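Local coordinates for ribosomal RNA methyltransferase, putative (Plasmodium falciparum, PDB 2PLW), which binds S-adenosylmethionine through its FtsJ-like domain and probably transfers the methyl group to a ribose 2'-hydroxyl of ribosomal RNA, at residues Y8-L13 against C37-E42; H138-Y143 against G169-V174. All coordinates share one frame; numbering follows the deposited sequence.

Interaction 1 of 2, residues Y8-L13 against C37-E42; sequences YKLIEL and CQVILE. With SO4 (sulfate ion), chain B.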
loop_
_atom_site.group_PDB
_atom_site.type_symbol
_atom_site.label_atom_id
_atom_site.label_comp_id
_atom_site.label_asym_id
_atom_site.label_seq_id
_atom_site.Cartn_x
_atom_site.Cartn_y
_atom_site.Cartn_z
ATOM N N TYR A 8 -12.993 -7.461 1.492
ATOM C CA TYR A 8 -13.966 -7.054 0.477
ATOM C C TYR A 8 -13.667 -5.699 -0.159
ATOM O O TYR A 8 -14.081 -5.461 -1.284
ATOM C CB TYR A 8 -15.394 -7.135 1.033
ATOM C CG TYR A 8 -15.730 -8.589 1.311
ATOM C CD1 TYR A 8 -16.029 -9.454 0.268
ATOM C CD2 TYR A 8 -15.697 -9.099 2.615
ATOM C CE1 TYR A 8 -16.314 -10.803 0.495
ATOM C CE2 TYR A 8 -15.955 -10.443 2.861
ATOM C CZ TYR A 8 -16.268 -11.289 1.794
ATOM O OH TYR A 8 -16.557 -12.622 2.008
ATOM N N LYS A 9 -12.940 -4.837 0.557
ATOM C CA LYS A 9 -12.450 -3.579 -0.030
ATOM C C LYS A 9 -11.414 -3.848 -1.115
ATOM O O LYS A 9 -11.391 -3.170 -2.116
ATOM C CB LYS A 9 -11.851 -2.676 1.055
ATOM C CG LYS A 9 -12.920 -2.189 2.030
ATOM C CD LYS A 9 -12.437 -1.083 2.965
ATOM C CE LYS A 9 -11.551 -1.634 4.049
ATOM N NZ LYS A 9 -11.649 -0.874 5.337
ATOM N N LEU A 10 -10.518 -4.812 -0.894
ATOM C CA LEU A 10 -9.529 -5.120 -1.936
ATOM C C LEU A 10 -10.176 -5.802 -3.132
ATOM O O LEU A 10 -9.865 -5.497 -4.287
ATOM C CB LEU A 10 -8.348 -5.922 -1.386
ATOM C CG LEU A 10 -7.235 -6.133 -2.436
ATOM C CD1 LEU A 10 -6.655 -4.798 -2.977
ATOM C CD2 LEU A 10 -6.130 -6.952 -1.816
ATOM N N ILE A 11 -11.108 -6.714 -2.853
ATOM C CA ILE A 11 -11.889 -7.345 -3.933
ATOM C C ILE A 11 -12.577 -6.277 -4.819
ATOM O O ILE A 11 -12.531 -6.347 -6.041
ATOM C CB ILE A 11 -12.901 -8.359 -3.341
ATOM C CG1 ILE A 11 -12.154 -9.553 -2.749
ATOM C CG2 ILE A 11 -13.917 -8.807 -4.402
ATOM C CD1 ILE A 11 -12.937 -10.327 -1.691
ATOM N N GLU A 12 -13.196 -5.275 -4.197
ATOM C CA GLU A 12 -13.836 -4.185 -4.914
ATOM C C GLU A 12 -12.810 -3.410 -5.752
ATOM O O GLU A 12 -13.036 -3.131 -6.924
ATOM C CB GLU A 12 -14.542 -3.266 -3.909
ATOM C CG GLU A 12 -15.130 -1.995 -4.481
ATOM C CD GLU A 12 -15.732 -1.077 -3.414
ATOM O OE1 GLU A 12 -15.867 -1.503 -2.234
ATOM O OE2 GLU A 12 -16.067 0.087 -3.782
ATOM N N LEU A 13 -11.675 -3.077 -5.129
ATOM C CA LEU A 13 -10.623 -2.335 -5.806
ATOM C C LEU A 13 -10.109 -3.078 -7.038
ATOM O O LEU A 13 -9.982 -2.488 -8.114
ATOM C CB LEU A 13 -9.467 -2.045 -4.848
ATOM C CG LEU A 13 -9.699 -0.891 -3.866
ATOM C CD1 LEU A 13 -8.632 -0.957 -2.779
ATOM C CD2 LEU A 13 -9.667 0.446 -4.597
ATOM N N CYS A 37 -3.730 -9.935 2.052
ATOM C CA CYS A 37 -2.765 -10.954 1.650
ATOM C C CYS A 37 -3.524 -12.206 1.162
ATOM O O CYS A 37 -3.156 -12.799 0.157
ATOM C CB CYS A 37 -1.818 -11.299 2.784
ATOM S SG CYS A 37 -0.472 -10.070 2.949
ATOM N N GLN A 38 -4.573 -12.579 1.881
ATOM C CA GLN A 38 -5.408 -13.711 1.454
ATOM C C GLN A 38 -6.079 -13.472 0.118
ATOM O O GLN A 38 -6.114 -14.373 -0.713
ATOM C CB GLN A 38 -6.489 -14.001 2.489
ATOM C CG GLN A 38 -5.930 -14.472 3.785
ATOM C CD GLN A 38 -7.022 -14.661 4.777
ATOM O OE1 GLN A 38 -7.592 -13.691 5.267
ATOM N NE2 GLN A 38 -7.319 -15.917 5.103
ATOM N N VAL A 39 -6.610 -12.266 -0.101
ATOM C CA VAL A 39 -7.257 -11.931 -1.383
ATOM C C VAL A 39 -6.233 -11.986 -2.519
ATOM O O VAL A 39 -6.499 -12.521 -3.600
ATOM C CB VAL A 39 -7.900 -10.512 -1.340
ATOM C CG1 VAL A 39 -8.261 -10.032 -2.736
ATOM C CG2 VAL A 39 -9.125 -10.506 -0.421
ATOM N N ILE A 40 -5.049 -11.429 -2.263
ATOM C CA ILE A 40 -3.974 -11.448 -3.246
ATOM C C ILE A 40 -3.600 -12.880 -3.623
ATOM O O ILE A 40 -3.414 -13.178 -4.811
ATOM C CB ILE A 40 -2.726 -10.638 -2.768
ATOM C CG1 ILE A 40 -3.085 -9.152 -2.595
ATOM C CG2 ILE A 40 -1.580 -10.781 -3.796
ATOM C CD1 ILE A 40 -2.054 -8.380 -1.691
ATOM N N LEU A 41 -3.522 -13.755 -2.625
ATOM C CA LEU A 41 -3.294 -15.189 -2.879
ATOM C C LEU A 41 -4.375 -15.805 -3.771
ATOM O O LEU A 41 -4.048 -16.470 -4.743
ATOM C CB LEU A 41 -3.145 -15.971 -1.575
ATOM C CG LEU A 41 -1.841 -15.890 -0.800
ATOM C CD1 LEU A 41 -2.054 -16.481 0.579
ATOM C CD2 LEU A 41 -0.696 -16.645 -1.506
ATOM N N GLU A 42 -5.644 -15.555 -3.456
ATOM C CA GLU A 42 -6.772 -16.077 -4.246
ATOM C C GLU A 42 -6.754 -15.649 -5.699
ATOM O O GLU A 42 -7.002 -16.452 -6.607
ATOM C CB GLU A 42 -8.091 -15.584 -3.665
ATOM C CG GLU A 42 -8.482 -16.242 -2.396
ATOM C CD GLU A 42 -9.707 -15.601 -1.784
ATOM O OE1 GLU A 42 -10.104 -14.477 -2.212
ATOM O OE2 GLU A 42 -10.263 -16.219 -0.857
HETATM S S SO4 B . -15.580 -14.840 4.661
HETATM O O1 SO4 B . -15.653 -13.376 4.603
HETATM O O2 SO4 B . -16.782 -15.361 4.013
HETATM O O3 SO4 B . -14.396 -15.346 3.981
HETATM O O4 SO4 B . -15.476 -15.259 6.043
#

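Interaction 2 of 2, residues H138-Y143 against G169-V174; sequences HFMEQY and GMFQLV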
loop_
_atom_site.group_PDB
_atom_site.type_symbol
_atom_site.label_atom_id
_atom_site.label_comp_id
_atom_site.label_asym_id
_atom_site.label_seq_id
_atom_site.Cartn_x
_atom_site.Cartn_y
_atom_site.Cartn_z
ATOM N N HIS A 138 6.728 8.300 0.198
ATOM C CA HIS A 138 8.179 8.433 0.151
ATOM C C HIS A 138 8.866 7.073 0.077
ATOM O O HIS A 138 9.824 6.902 -0.668
ATOM C CB HIS A 138 8.647 9.199 1.384
ATOM C CG HIS A 138 10.114 9.472 1.385
ATOM N ND1 HIS A 138 10.681 10.494 0.654
ATOM C CD2 HIS A 138 11.133 8.836 2.009
ATOM C CE1 HIS A 138 11.991 10.481 0.833
ATOM N NE2 HIS A 138 12.290 9.485 1.649
ATOM N N PHE A 139 8.377 6.118 0.871
ATOM C CA PHE A 139 8.898 4.765 0.867
ATOM C C PHE A 139 8.582 4.091 -0.494
ATOM O O PHE A 139 9.447 3.460 -1.134
ATOM C CB PHE A 139 8.303 4.008 2.054
ATOM C CG PHE A 139 8.434 2.527 1.949
ATOM C CD1 PHE A 139 9.606 1.902 2.321
ATOM C CD2 PHE A 139 7.398 1.766 1.411
ATOM C CE1 PHE A 139 9.741 0.535 2.222
ATOM C CE2 PHE A 139 7.519 0.376 1.296
ATOM C CZ PHE A 139 8.690 -0.235 1.704
ATOM N N MET A 140 7.347 4.268 -0.956
ATOM C CA MET A 140 6.889 3.705 -2.251
ATOM C C MET A 140 7.810 4.106 -3.411
ATOM O O MET A 140 8.227 3.266 -4.233
ATOM C CB MET A 140 5.417 4.135 -2.513
ATOM C CG MET A 140 4.908 3.821 -3.981
ATOM S SD MET A 140 5.426 4.911 -5.225
ATOM C CE MET A 140 4.655 6.445 -4.727
ATOM N N GLU A 141 8.148 5.389 -3.471
ATOM C CA GLU A 141 8.997 5.901 -4.530
ATOM C C GLU A 141 10.323 5.171 -4.649
ATOM O O GLU A 141 10.890 5.079 -5.747
ATOM C CB GLU A 141 9.311 7.362 -4.267
ATOM C CG GLU A 141 8.341 8.367 -4.810
ATOM C CD GLU A 141 9.059 9.681 -5.017
ATOM O OE1 GLU A 141 9.516 10.245 -4.005
ATOM O OE2 GLU A 141 9.229 10.110 -6.189
ATOM N N GLN A 142 10.840 4.690 -3.515
ATOM C CA GLN A 142 12.118 3.972 -3.502
ATOM C C GLN A 142 11.995 2.593 -4.086
ATOM O O GLN A 142 12.932 2.126 -4.728
ATOM C CB GLN A 142 12.654 3.870 -2.066
ATOM C CG GLN A 142 12.901 5.249 -1.410
ATOM C CD GLN A 142 13.136 5.136 0.093
ATOM O OE1 GLN A 142 13.942 4.330 0.546
ATOM N NE2 GLN A 142 12.386 5.909 0.865
ATOM N N TYR A 143 10.833 1.960 -3.887
ATOM C CA TYR A 143 10.683 0.511 -4.155
ATOM C C TYR A 143 9.802 0.151 -5.342
ATOM O O TYR A 143 9.838 -0.982 -5.787
ATOM C CB TYR A 143 10.217 -0.245 -2.890
ATOM C CG TYR A 143 11.353 -0.320 -1.886
ATOM C CD1 TYR A 143 12.339 -1.284 -2.026
ATOM C CD2 TYR A 143 11.440 0.599 -0.842
ATOM C CE1 TYR A 143 13.429 -1.342 -1.136
ATOM C CE2 TYR A 143 12.544 0.556 0.071
ATOM C CZ TYR A 143 13.509 -0.421 -0.099
ATOM O OH TYR A 143 14.610 -0.515 0.754
ATOM N N GLY A 169 2.383 13.730 -10.422
ATOM C CA GLY A 169 3.726 14.055 -10.836
ATOM C C GLY A 169 4.634 12.851 -10.991
ATOM O O GLY A 169 5.752 12.985 -11.479
ATOM N N MET A 170 4.180 11.666 -10.592
ATOM C CA MET A 170 5.027 10.503 -10.762
ATOM C C MET A 170 4.366 9.284 -11.411
ATOM O O MET A 170 5.050 8.308 -11.710
ATOM C CB MET A 170 5.779 10.164 -9.471
ATOM C CG MET A 170 4.958 9.765 -8.309
ATOM S SD MET A 170 5.973 9.953 -6.798
ATOM C CE MET A 170 5.140 11.295 -5.992
ATOM N N PHE A 171 3.051 9.351 -11.592
ATOM C CA PHE A 171 2.281 8.298 -12.248
ATOM C C PHE A 171 1.560 8.840 -13.470
ATOM O O PHE A 171 1.133 9.998 -13.499
ATOM C CB PHE A 171 1.226 7.722 -11.303
ATOM C CG PHE A 171 1.789 6.910 -10.194
ATOM C CD1 PHE A 171 1.935 5.530 -10.324
ATOM C CD2 PHE A 171 2.203 7.533 -9.004
ATOM C CE1 PHE A 171 2.460 4.777 -9.296
ATOM C CE2 PHE A 171 2.736 6.787 -7.952
ATOM C CZ PHE A 171 2.870 5.390 -8.092
ATOM N N GLN A 172 1.361 7.973 -14.455
ATOM C CA GLN A 172 0.593 8.394 -15.610
ATOM C C GLN A 172 -0.800 8.865 -15.223
ATOM O O GLN A 172 -1.241 9.912 -15.712
ATOM C CB GLN A 172 0.501 7.277 -16.625
ATOM C CG GLN A 172 -0.195 7.735 -17.905
ATOM C CD GLN A 172 -0.577 6.562 -18.742
ATOM O OE1 GLN A 172 -0.116 5.460 -18.498
ATOM N NE2 GLN A 172 -1.475 6.771 -19.718
ATOM N N LEU A 173 -1.493 8.097 -14.373
ATOM C CA LEU A 173 -2.863 8.444 -13.960
ATOM C C LEU A 173 -3.068 8.226 -12.474
ATOM O O LEU A 173 -2.555 7.265 -11.908
ATOM C CB LEU A 173 -3.947 7.642 -14.696
ATOM C CG LEU A 173 -3.962 6.972 -16.075
ATOM C CD1 LEU A 173 -3.570 5.515 -15.954
ATOM C CD2 LEU A 173 -5.388 7.059 -16.641
ATOM N N VAL A 174 -3.884 9.079 -11.864
ATOM C CA VAL A 174 -4.244 8.933 -10.464
ATOM C C VAL A 174 -5.729 9.189 -10.290
ATOM O O VAL A 174 -6.232 10.229 -10.736
ATOM C CB VAL A 174 -3.455 9.918 -9.553
ATOM C CG1 VAL A 174 -3.853 9.713 -8.095
ATOM C CG2 VAL A 174 -1.941 9.706 -9.712
#

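Interaction 1 of 2, residues Y8-L13 against C37-E42
The phenol of Tyr8 donates a hydrogen bond to a sulfate ion, with Tyr8 OH 2.8 Å from sulfate O1. Sulfate O1 lies near the ring plane at its edge, 3.4 Å from Tyr8 CE2. The ion, probably left from the crystallisation liquor, also takes a hydrogen bond from Tyr2 N, so the N-terminal arm and the start of helix 7-17 share one anion at the outer side of the contact. The Tyr2 ring, in addition, meets that of Tyr8 edge-to-face.

Beneath this polar fringe the two helices meet through aliphatic branches alone. Val39 points at helix 7-17 and meets Leu10 and Ile11, which are consecutive in that helix. Val39 CG1 lies 3.9 Å from Leu10 CD2, while Val39 CG2 lies 3.9 Å from Ile11 CG1 and close to the CD1 methyl beyond it. With CG1 of Val39 anti to the backbone N (chi1 166°), that methyl touches both Leu10 and Ile11, while CG2 adds a second contact to Ile11.

Both helices belong to the Rossmann-like methyltransferase fold. Helix 35-43 follows the first strand of the sheet, 24-29, and starts at the S-adenosylmethionine-binding residues Ser35 and Trp36. Leu10 leans on Trp36, which ties helix 7-17 to the cofactor site.

Leu10 reaches further with the same CD2 methyl, which comes within 3.8 Å of Ile40 CG1. The segment axes approach to 9.5 Å at -42°, and the side chains cross obliquely. Ile40 also packs on Ile26 of strand 24-29 and Ile51 of the next. On helix 7-17, Glu12 OE2 forms a salt bridge with Lys180 NZ, and on helix 35-43 Glu42 OE1 is hydrogen-bonded to Tyr2 OH.

Interaction 2 of 2, residues H138-Y143 against G169-V174
Met140 and Phe171 form a Met-aromatic contact in which the thioether meets the rim of the ring. Met140 SD lies 5.2 Å from the centroid of the Phe171 ring, at its edge. The terminal methyl, Met140 CE, approaches in the ring plane, 3.8 Å from Phe171 CE2. Two bends in the Met140 chain, at chi2 (-78°) and chi3, present SD and CE together to the CE2-CZ edge. The same ring meets Phe196 of the adjoining strand edge-to-face.

Apolar contact continues more loosely from Met140 CE to Met170 SD at 4.3 Å.

A third kind of approach pairs sulfur with a carboxylate: Glu141 crosses Met170 at about a right angle, bringing Glu141 OE2 to 3.3 Å from Met170 SD, with CG of Glu141 at 3.5 Å.

Together these contacts join the end of helix 122-143 to the beginning of edge strand 171-176 in the Rossmann-like sheet. Since no hydrogen bond crosses between the segments, the contact probably rests on van der Waals and polarisable contacts of two thioethers with a phenyl edge and a carboxylate; Arg199, in a long, weak ion pair with OE2, may offset a little of the Glu141 charge.

Interactions 1 and 2 lie on opposite sides of the chain's centre, their centres about 22 Å apart, and share no helix or strand. Each is largely buried, yet they serve different parts of the Rossmann-like fold: interaction 1 pairs two helices beside the cofactor site, whereas interaction 2 sets a helix end against the outermost strand, farther from S-adenosylmethionine. Branched aliphatic side chains make up the first, with polar groups kept to its margin; sulfur, an aromatic edge and a carboxylate make up the second. Neither has a hydrogen bond between its segments. Along the chain the two contacts follow in series, and the nearest atoms remain about 11 Å apart.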